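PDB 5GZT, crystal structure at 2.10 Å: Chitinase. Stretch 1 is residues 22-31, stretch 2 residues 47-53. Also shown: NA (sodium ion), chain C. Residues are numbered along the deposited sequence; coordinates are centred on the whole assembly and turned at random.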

# COMPACT_ATOMS: atom_id res chain seq x y z
N ARG B 22 42.06 37.40 -50.64
CA ARG B 22 41.92 36.32 -49.66
C ARG B 22 42.55 36.76 -48.33
O ARG B 22 43.66 37.28 -48.32
N ILE B 23 41.82 36.63 -47.23
CA ILE B 23 42.32 36.97 -45.91
C ILE B 23 42.28 35.73 -45.09
O ILE B 23 41.24 35.11 -44.96
N VAL B 24 43.42 35.36 -44.50
CA VAL B 24 43.53 34.14 -43.79
C VAL B 24 43.86 34.44 -42.35
O VAL B 24 44.50 35.43 -42.06
N ALA B 25 43.39 33.57 -41.45
CA ALA B 25 43.65 33.65 -40.05
C ALA B 25 44.22 32.30 -39.61
O ALA B 25 43.52 31.23 -39.74
N LYS B 26 45.47 32.36 -39.07
CA LYS B 26 46.25 31.17 -38.71
C LYS B 26 46.64 31.06 -37.22
O LYS B 26 47.06 32.02 -36.58
N GLY B 27 46.46 29.88 -36.67
CA GLY B 27 46.85 29.59 -35.31
C GLY B 27 46.07 30.34 -34.24
O GLY B 27 44.85 30.20 -34.14
N SER B 28 46.78 31.10 -33.41
CA SER B 28 46.16 31.86 -32.33
C SER B 28 45.62 33.22 -32.76
O SER B 28 45.38 34.08 -31.91
N ALA B 29 45.37 33.40 -34.06
CA ALA B 29 44.86 34.67 -34.55
C ALA B 29 43.43 34.94 -34.04
O ALA B 29 42.72 34.02 -33.56
N LYS B 30 43.06 36.22 -34.19
CA LYS B 30 42.01 36.91 -33.45
C LYS B 30 41.56 38.09 -34.32
O LYS B 30 42.37 39.01 -34.61
N VAL B 31 40.32 38.08 -34.80
CA VAL B 31 39.87 39.16 -35.69
C VAL B 31 38.58 39.71 -35.15
O VAL B 31 37.74 38.95 -34.62
N LEU B 47 43.73 26.74 -37.09
CA LEU B 47 43.27 27.79 -36.19
C LEU B 47 43.06 27.17 -34.83
O LEU B 47 42.23 26.25 -34.67
N THR B 48 43.85 27.69 -33.89
CA THR B 48 43.79 27.34 -32.47
C THR B 48 43.00 28.38 -31.65
O THR B 48 42.33 27.99 -30.69
N GLY B 49 43.13 29.66 -32.02
CA GLY B 49 42.35 30.77 -31.48
C GLY B 49 40.91 30.82 -32.01
O GLY B 49 40.33 29.80 -32.41
N THR B 50 40.32 32.01 -31.98
CA THR B 50 38.91 32.14 -32.38
C THR B 50 38.78 32.76 -33.78
O THR B 50 37.79 32.55 -34.43
N GLY B 51 39.77 33.54 -34.22
CA GLY B 51 39.82 34.05 -35.58
C GLY B 51 38.76 35.09 -35.90
O GLY B 51 38.69 36.13 -35.23
N PHE B 52 37.95 34.82 -36.95
CA PHE B 52 36.85 35.71 -37.33
C PHE B 52 35.64 35.42 -36.48
O PHE B 52 35.46 34.30 -35.99
N GLU B 53 34.79 36.45 -36.33
CA GLU B 53 33.49 36.22 -35.65
C GLU B 53 32.31 36.83 -36.40
O GLU B 53 31.61 36.10 -37.10

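A glycine takes part in every one of the four hydrogen bonds between the stretches: Gly-27, Gly-49 and Gly-51 are the three involved, and two of them, Gly-27 and Gly-51, share nearly the same backbone conformation, with phi/psi of 66/-122 and 69/-124. Positive phi by itself favours glycine. At Gly-49 the argument is steric: a CB would point toward the first stretch and lie 2.6 Å from Ala-29 O, a clash. At Gly-51 a CB would point away, yet it would be crowded by CD2 of Leu-47, 3.1 Å off.

The CA atoms of Gly-27 and Leu-47 are 4.1 Å apart and those of Lys-30 and Gly-51 4.2 Å, and the backbones pair directly. Gly-27 O accepts from two successive amides, Thr-48 N at 2.7 Å and Gly-49 N at 2.8 Å, the second almost straight. Farther along, Gly-51 N donates to Ala-29 O at 3.1 Å, and Val-31 N donates to Gly-51 O at 2.6 Å. The register slips by one residue between these two bridged regions. In the first stretch the type II' turn from Lys-26 to Ala-29 includes Gly-27 and ends just before Lys-30, closed by a weak hydrogen bond from Ala-29 N to Lys-26 O at 3.3 Å.

The apolar rule is alternation along the strand. Ile-23 and Ala-25 point toward the second stretch, while Val-24 and Lys-26 point away; beyond the turn, Val-31 points toward it again. All three inward residues meet Phe-52, whose CA-to-CB bond points away but whose ring, with chi1 m and chi2 near -82°, comes back to the first stretch. Val-31, chi1 t, places CG2 over one ring face, 4.2 Å from the centroid, in a CH-pi contact, and its CB sits 3.8 Å from Phe-52 CD1. Ala-25 CB approaches obliquely, 3.8 Å from Phe-52 CE2. Ile-23, in the m, t rotamer, brings CG2 to 4.0 Å from Phe-52 CZ, while its carbonyl oxygen lies at the ring edge. Leu-47 adds a second apolar partner for Ala-25: its bond starts sideways, but chi1 t and chi2 p carry CD1 to 4.1 Å from Ala-25 CB. The small alanine thus touches both larger side chains.

The remaining side-chain contacts involve more exposed residues. Thr-48, whose CA-to-CB bond is sideways and chi1 t, has CG2 3.2 Å from Ser-28 OG; Ser-28 is chi1 m. Lys-30 starts away, with chi1 and chi3 off the usual wells, and its end returns to Thr-50, chi1 p. The modelled separation of Lys-30 NZ and Thr-50 OG1, 2.1 Å, is too short for a hydrogen bond and supports no rule.

A water and a sodium ion add further polar links. One water donates to Val-31 O at 2.6 Å and to Glu-53 OE1 at 2.7 Å, linking the stretches through the carboxylate of Glu-53, whose chi1 is m and chi2 t. The sodium ion binds Thr-50 O at 2.3 Å and Phe-52 O at 2.5 Å, with two further ligands elsewhere in the structure, so it holds the backbone on both sides of Gly-51.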

# COMPACT_ATOMS: atom_id res chain seq x y z
CB ARG B 22 42.52 35.03 -50.22
CG ARG B 22 42.37 33.80 -49.35
CD ARG B 22 42.82 32.56 -50.12
NE ARG B 22 44.29 32.55 -50.22
CZ ARG B 22 45.12 31.90 -49.39
NH1 ARG B 22 44.66 31.16 -48.37
NH2 ARG B 22 46.42 32.00 -49.58
CB ILE B 23 41.49 38.09 -45.22
CG1 ILE B 23 41.49 39.35 -46.08
CG2 ILE B 23 42.04 38.40 -43.82
CD1 ILE B 23 40.65 40.51 -45.56
CB VAL B 24 44.60 33.21 -44.42
CG1 VAL B 24 44.45 31.81 -43.85
CG2 VAL B 24 44.46 33.18 -45.92
CB ALA B 25 42.35 33.96 -39.30
CB LYS B 26 47.49 31.07 -39.61
CG LYS B 26 47.89 29.63 -39.96
CD LYS B 26 49.37 29.48 -40.29
CE LYS B 26 50.25 29.49 -39.04
NZ LYS B 26 51.68 29.22 -39.33
CB SER B 28 47.13 32.01 -31.16
OG SER B 28 47.04 30.83 -30.40
CB ALA B 29 44.90 34.73 -36.07
CB LYS B 30 42.64 37.45 -32.14
CG LYS B 30 42.07 36.96 -30.82
CD LYS B 30 40.77 37.68 -30.46
CE LYS B 30 39.57 36.85 -30.84
NZ LYS B 30 39.60 35.55 -30.09
CB VAL B 31 39.70 38.74 -37.17
CG1 VAL B 31 39.77 39.98 -38.09
CG2 VAL B 31 40.77 37.74 -37.59
CB LEU B 47 41.97 28.43 -36.67
CG LEU B 47 41.55 29.71 -35.90
CD1 LEU B 47 42.24 30.95 -36.47
CD2 LEU B 47 40.02 29.89 -35.86
CB THR B 48 45.20 27.15 -31.81
OG1 THR B 48 45.04 27.10 -30.39
CG2 THR B 48 46.16 28.26 -32.09
CB THR B 50 38.09 32.95 -31.36
OG1 THR B 50 38.54 34.31 -31.39
CG2 THR B 50 38.18 32.35 -29.93
CB PHE B 52 36.44 35.57 -38.78
CG PHE B 52 37.53 35.81 -39.73
CD1 PHE B 52 37.89 37.09 -40.09
CD2 PHE B 52 38.18 34.72 -40.31
CE1 PHE B 52 38.90 37.31 -41.01
CE2 PHE B 52 39.20 34.91 -41.24
CZ PHE B 52 39.56 36.22 -41.61
CB GLU B 53 33.59 36.63 -34.17
CG GLU B 53 34.35 35.58 -33.36
CD GLU B 53 34.35 35.83 -31.88
OE1 GLU B 53 34.72 36.95 -31.51
OE2 GLU B 53 34.03 34.91 -31.13
NA NA C . 36.09 31.93 -35.91
O HOH W 1 35.68 38.95 -33.06